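Local coordinates for protein DNA polymerase III subunit beta (Deinococcus radiodurans, PDB 4TRT) that probably forms a ring-shaped head-to-tail homodimer around DNA that tethers DNA polymerases and other proteins and so confers processivity, at residues D185-I190 with F210-G215; L189-R194 with M226-L231. All blocks are in the same frame, centred on the assembly; numbering follows the deposited sequence.

Both interactions lie in the central domain of the clamp subunit and draw on strand 189-192, an outermost strand of its sheet within the chain. Interaction 1 uses the start of this strand and the loop leading into it, against strand 207-212 of the other sheet; interaction 2 sets the strand itself against the end of strand 224-229. Interaction 1 runs from buried L189 and F210 out to exposed K187, and features a tyrosine whose hydroxyl meets the K187 backbone and whose face lies under the lysine side chain. Interaction 2, nearer the chain centre, buries more surface and is mostly aliphatic, pinned by one backbone hydrogen bond. L189 serves both, and G215 O probably accepts a hydrogen bond from L230 N.

Interaction 1 of 2, residues D185-I190 with F210-G215; sequences DGKNLI and FTYGDG
Y212 reaches across to the 186-187 backbone, where K187 N points its hydrogen at Y212 OH, 3.0 Å away; a water modelled too close to this OH leaves its exact place, and so the details of the bond, less sure. G186 CA lies 3.4 Å from the same OH. The water donates to K187 O and lies in the plane of the Y212 ring, beside the hydroxyl.

K187 also makes a CH-pi contact with Y212: CG stands over one face of the ring, offset toward the rim, 4.0 Å from the ring centroid. With chi1 at 68°, CG sits between the backbone N and the carbonyl carbon, and the extended chain beyond it runs back over the ring, opposite in direction to the tyrosine, until CE is 3.9 Å from Y212 CG. K187 NZ is 5.1 Å from the centroid of the Y212 ring, at most a weak cation-pi attraction.

Apolar packing comes from L189, whose two methyls divide between the aromatics: CD1 lies 4.0 Å from F210 CD2 and CD2 lies 3.9 Å from Y212 CE1, both approaching obliquely.

L189 is the residue that bridges the two sheets of the central domain here, with the loop at 186-187 lying over Y212. L189 makes backbone hydrogen bonds with L158 of strand 155-161, while F210 packs on strands 216-220 and 126-129, and Y212 N is hydrogen-bonded to D125 OD2.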
loop_
_atom_site.group_PDB
_atom_site.type_symbol
_atom_site.label_atom_id
_atom_site.label_comp_id
_atom_site.label_asym_id
_atom_site.label_seq_id
_atom_site.Cartn_x
_atom_site.Cartn_y
_atom_site.Cartn_z
ATOM N N ASP A 185 25.278 -0.593 33.392
ATOM C CA ASP A 185 26.179 0.431 33.867
ATOM C C ASP A 185 26.899 0.941 32.627
ATOM O O ASP A 185 27.908 0.377 32.221
ATOM C CB ASP A 185 27.151 -0.152 34.883
ATOM C CG ASP A 185 27.706 0.900 35.837
ATOM O OD1 ASP A 185 26.968 1.843 36.214
ATOM O OD2 ASP A 185 28.886 0.768 36.221
ATOM N N GLY A 186 26.350 1.973 31.997
ATOM C CA GLY A 186 26.924 2.520 30.765
ATOM C C GLY A 186 26.807 4.024 30.715
ATOM O O GLY A 186 26.383 4.649 31.674
ATOM N N LYS A 187 27.181 4.624 29.597
ATOM C CA LYS A 187 27.138 6.081 29.542
ATOM C C LYS A 187 25.951 6.606 28.740
ATOM O O LYS A 187 25.408 5.918 27.874
ATOM C CB LYS A 187 28.454 6.672 29.030
ATOM C CG LYS A 187 28.787 6.396 27.579
ATOM C CD LYS A 187 30.014 7.182 27.154
ATOM C CE LYS A 187 30.256 7.066 25.664
ATOM N NZ LYS A 187 31.511 7.778 25.299
ATOM N N ASN A 188 25.571 7.840 29.039
ATOM C CA ASN A 188 24.488 8.483 28.337
ATOM C C ASN A 188 24.896 8.797 26.907
ATOM O O ASN A 188 26.023 9.236 26.658
ATOM C CB ASN A 188 24.022 9.746 29.054
ATOM C CG ASN A 188 23.344 9.449 30.376
ATOM O OD1 ASN A 188 23.308 8.296 30.838
ATOM N ND2 ASN A 188 22.826 10.487 31.005
ATOM N N LEU A 189 23.968 8.537 25.992
ATOM C CA LEU A 189 24.171 8.661 24.547
ATOM C C LEU A 189 23.001 9.446 23.963
ATOM O O LEU A 189 21.904 9.393 24.500
ATOM C CB LEU A 189 24.173 7.274 23.893
ATOM C CG LEU A 189 25.200 6.242 24.376
ATOM C CD1 LEU A 189 24.866 4.870 23.827
ATOM C CD2 LEU A 189 26.610 6.640 23.985
ATOM N N ILE A 190 23.248 10.175 22.880
ATOM C CA ILE A 190 22.190 10.779 22.087
ATOM C C ILE A 190 22.332 10.251 20.666
ATOM O O ILE A 190 23.342 10.501 20.006
ATOM C CB ILE A 190 22.245 12.317 22.067
ATOM C CG1 ILE A 190 22.231 12.872 23.508
ATOM C CG2 ILE A 190 21.077 12.854 21.238
ATOM C CD1 ILE A 190 22.538 14.351 23.607
ATOM N N PHE A 210 26.592 -2.921 22.827
ATOM C CA PHE A 210 27.084 -1.601 22.410
ATOM C C PHE A 210 28.603 -1.560 22.517
ATOM O O PHE A 210 29.172 -1.974 23.534
ATOM C CB PHE A 210 26.548 -0.492 23.324
ATOM C CG PHE A 210 25.090 -0.166 23.153
ATOM C CD1 PHE A 210 24.253 -0.895 22.323
ATOM C CD2 PHE A 210 24.548 0.892 23.876
ATOM C CE1 PHE A 210 22.915 -0.563 22.207
ATOM C CE2 PHE A 210 23.214 1.226 23.762
ATOM C CZ PHE A 210 22.396 0.504 22.918
ATOM N N THR A 211 29.251 -1.049 21.477
ATOM C CA THR A 211 30.664 -0.714 21.527
ATOM C C THR A 211 30.762 0.794 21.327
ATOM O O THR A 211 30.375 1.303 20.269
ATOM C CB THR A 211 31.465 -1.405 20.403
ATOM O OG1 THR A 211 31.231 -2.819 20.437
ATOM C CG2 THR A 211 32.956 -1.114 20.553
ATOM N N TYR A 212 31.293 1.497 22.328
ATOM C CA TYR A 212 31.464 2.953 22.260
ATOM C C TYR A 212 32.645 3.313 21.377
ATOM O O TYR A 212 33.678 2.659 21.418
ATOM C CB TYR A 212 31.717 3.535 23.651
ATOM C CG TYR A 212 30.621 3.271 24.645
ATOM C CD1 TYR A 212 29.296 3.549 24.329
ATOM C CD2 TYR A 212 30.905 2.761 25.909
ATOM C CE1 TYR A 212 28.287 3.317 25.240
ATOM C CE2 TYR A 212 29.903 2.527 26.830
ATOM C CZ TYR A 212 28.597 2.809 26.490
ATOM O OH TYR A 212 27.590 2.595 27.394
ATOM N N GLY A 213 32.483 4.357 20.575
ATOM C CA GLY A 213 33.566 4.865 19.750
ATOM C C GLY A 213 33.648 6.362 19.894
ATOM O O GLY A 213 32.949 6.951 20.718
ATOM N N ASP A 214 34.494 6.987 19.087
ATOM C CA ASP A 214 34.650 8.438 19.121
ATOM C C ASP A 214 33.566 9.068 18.251
ATOM O O ASP A 214 33.634 9.006 17.030
ATOM C CB ASP A 214 36.045 8.829 18.618
ATOM C CG ASP A 214 36.292 10.323 18.665
ATOM O OD1 ASP A 214 35.533 11.053 19.335
ATOM O OD2 ASP A 214 37.265 10.772 18.042
ATOM N N GLY A 215 32.569 9.668 18.890
ATOM C CA GLY A 215 31.428 10.247 18.187
ATOM C C GLY A 215 30.568 9.225 17.444
ATOM O O GLY A 215 29.819 9.583 16.542
HETATM O O HOH W 1 25.340 3.286 26.717
#

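Interaction 2 of 2, residues L189-R194 with M226-L231; sequences LIIPAR and MNLKLL
I190 and L231 meet where strand 189-192 passes the segment leaving strand 224-229, joining the two sheets of the central domain in the three-domain beta clamp fold. The touching parts run 105° apart, so this is a crossing and not a pairing of strands. A single direct hydrogen bond spans it: L231 N donates to I190 O over 2.9 Å, nearly straight at 167°, with L230 CA-H as a lesser neighbour of that oxygen. A water extends the link, accepting from I190 N and donating to L231 O.

Side chains pack around this bond. I190 and L231 lie at about a right angle, with I190 CG2 3.9 Å from both CB and CD1 of L231. CG2 is the branch of I190 anti to the backbone N, which carries it beside the leucine. The P192 ring and the L231 side chain pass each other in opposite directions, P192 CG 3.8 Å from L231 CD2. L189 presents CD2 to L230 CD1 at 3.5 Å, and the two side chains lie at a slant to each other. I191 also crosses L228 at about a right angle. Its CG2 is 3.4 Å from L228 CD1, tighter than usual van der Waals contact.

Further out, I191 makes backbone hydrogen bonds with I156 and packs on V196 of helix 193-202, for which P192 occupies the N-cap position. L217 of strand 216-220 backs L189, I191 and L230 together, and L228 rests on I52. The ammonium of K229 turns away from the crossing to a salt bridge with E51.

The carbonyl of K229 is instead buried against the proline ring: O lies 3.0 Å from P192 CD, and no hydrogen-bond partner for this oxygen is found in the model.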
loop_
_atom_site.group_PDB
_atom_site.type_symbol
_atom_site.label_atom_id
_atom_site.label_comp_id
_atom_site.label_asym_id
_atom_site.label_seq_id
_atom_site.Cartn_x
_atom_site.Cartn_y
_atom_site.Cartn_z
ATOM N N LEU A 189 23.968 8.537 25.992
ATOM C CA LEU A 189 24.171 8.661 24.547
ATOM C C LEU A 189 23.001 9.446 23.963
ATOM O O LEU A 189 21.904 9.393 24.500
ATOM C CB LEU A 189 24.173 7.274 23.893
ATOM C CG LEU A 189 25.200 6.242 24.376
ATOM C CD1 LEU A 189 24.866 4.870 23.827
ATOM C CD2 LEU A 189 26.610 6.640 23.985
ATOM N N ILE A 190 23.248 10.175 22.880
ATOM C CA ILE A 190 22.190 10.779 22.087
ATOM C C ILE A 190 22.332 10.251 20.666
ATOM O O ILE A 190 23.342 10.501 20.006
ATOM C CB ILE A 190 22.245 12.317 22.067
ATOM C CG1 ILE A 190 22.231 12.872 23.508
ATOM C CG2 ILE A 190 21.077 12.854 21.238
ATOM C CD1 ILE A 190 22.538 14.351 23.607
ATOM N N ILE A 191 21.317 9.511 20.214
ATOM C CA ILE A 191 21.333 8.826 18.923
ATOM C C ILE A 191 20.488 9.606 17.901
ATOM O O ILE A 191 19.343 9.905 18.173
ATOM C CB ILE A 191 20.737 7.398 19.052
ATOM C CG1 ILE A 191 21.388 6.624 20.198
ATOM C CG2 ILE A 191 20.838 6.632 17.733
ATOM C CD1 ILE A 191 22.844 6.323 19.980
ATOM N N PRO A 192 21.043 9.919 16.712
ATOM C CA PRO A 192 20.240 10.634 15.712
ATOM C C PRO A 192 18.944 9.882 15.403
ATOM O O PRO A 192 18.965 8.649 15.316
ATOM C CB PRO A 192 21.165 10.693 14.496
ATOM C CG PRO A 192 22.537 10.572 15.052
ATOM C CD PRO A 192 22.410 9.660 16.233
ATOM N N ALA A 193 17.824 10.598 15.312
ATOM C CA ALA A 193 16.502 9.956 15.154
ATOM C C ALA A 193 16.424 9.034 13.937
ATOM O O ALA A 193 15.847 7.941 14.022
ATOM C CB ALA A 193 15.388 10.991 15.066
ATOM N N ARG A 194 16.947 9.478 12.799
ATOM C CA ARG A 194 16.971 8.616 11.585
ATOM C C ARG A 194 17.801 7.332 11.780
ATOM O O ARG A 194 17.493 6.295 11.204
ATOM C CB ARG A 194 17.489 9.367 10.367
ATOM C CG ARG A 194 16.550 10.427 9.811
ATOM C CD ARG A 194 17.179 11.261 8.694
ATOM N NE ARG A 194 17.879 10.426 7.681
ATOM C CZ ARG A 194 19.204 10.369 7.450
ATOM N NH1 ARG A 194 20.073 11.119 8.130
ATOM N NH2 ARG A 194 19.677 9.540 6.505
ATOM N N MET A 226 25.854 -2.703 13.327
ATOM C CA MET A 226 25.524 -1.390 12.766
ATOM C C MET A 226 26.405 -0.330 13.373
ATOM O O MET A 226 26.509 -0.253 14.612
ATOM C CB MET A 226 24.054 -1.042 13.022
ATOM C CG MET A 226 23.627 0.282 12.401
ATOM S SD MET A 226 21.930 0.769 12.735
ATOM C CE MET A 226 21.040 -0.190 11.525
ATOM N N ASN A 227 27.016 0.489 12.514
ATOM C CA ASN A 227 27.719 1.698 12.931
ATOM C C ASN A 227 26.802 2.896 12.730
ATOM O O ASN A 227 26.165 3.032 11.674
ATOM C CB ASN A 227 29.004 1.940 12.119
ATOM C CG ASN A 227 30.080 0.901 12.365
ATOM O OD1 ASN A 227 30.137 0.286 13.435
ATOM N ND2 ASN A 227 30.971 0.721 11.377
ATOM N N LEU A 228 26.745 3.763 13.737
ATOM C CA LEU A 228 25.999 5.010 13.641
ATOM C C LEU A 228 26.723 6.118 14.368
ATOM O O LEU A 228 27.556 5.857 15.242
ATOM C CB LEU A 228 24.607 4.875 14.224
ATOM C CG LEU A 228 24.545 4.282 15.635
ATOM C CD1 LEU A 228 23.633 5.069 16.567
ATOM C CD2 LEU A 228 24.122 2.817 15.557
ATOM N N LYS A 229 26.395 7.346 13.988
ATOM C CA LYS A 229 26.966 8.520 14.603
ATOM C C LYS A 229 26.215 8.794 15.885
ATOM O O LYS A 229 25.081 8.364 16.044
ATOM C CB LYS A 229 26.820 9.727 13.690
ATOM C CG LYS A 229 27.601 9.622 12.402
ATOM C CD LYS A 229 27.323 10.816 11.507
ATOM C CE LYS A 229 27.946 10.623 10.138
ATOM N NZ LYS A 229 27.268 11.519 9.163
ATOM N N LEU A 230 26.865 9.490 16.808
ATOM C CA LEU A 230 26.222 9.943 18.030
ATOM C C LEU A 230 26.271 11.469 18.033
ATOM O O LEU A 230 27.225 12.047 17.528
ATOM C CB LEU A 230 26.978 9.424 19.254
ATOM C CG LEU A 230 26.874 7.938 19.581
ATOM C CD1 LEU A 230 27.749 7.604 20.788
ATOM C CD2 LEU A 230 25.420 7.559 19.809
ATOM N N LEU A 231 25.267 12.119 18.619
ATOM C CA LEU A 231 25.270 13.586 18.710
ATOM C C LEU A 231 26.046 14.038 19.937
ATOM O O LEU A 231 26.014 13.380 20.982
ATOM C CB LEU A 231 23.846 14.134 18.762
ATOM C CG LEU A 231 22.937 13.773 17.581
ATOM C CD1 LEU A 231 21.606 14.523 17.700
ATOM C CD2 LEU A 231 23.569 14.064 16.228
HETATM O O HOH W 2 26.050 10.912 22.483
#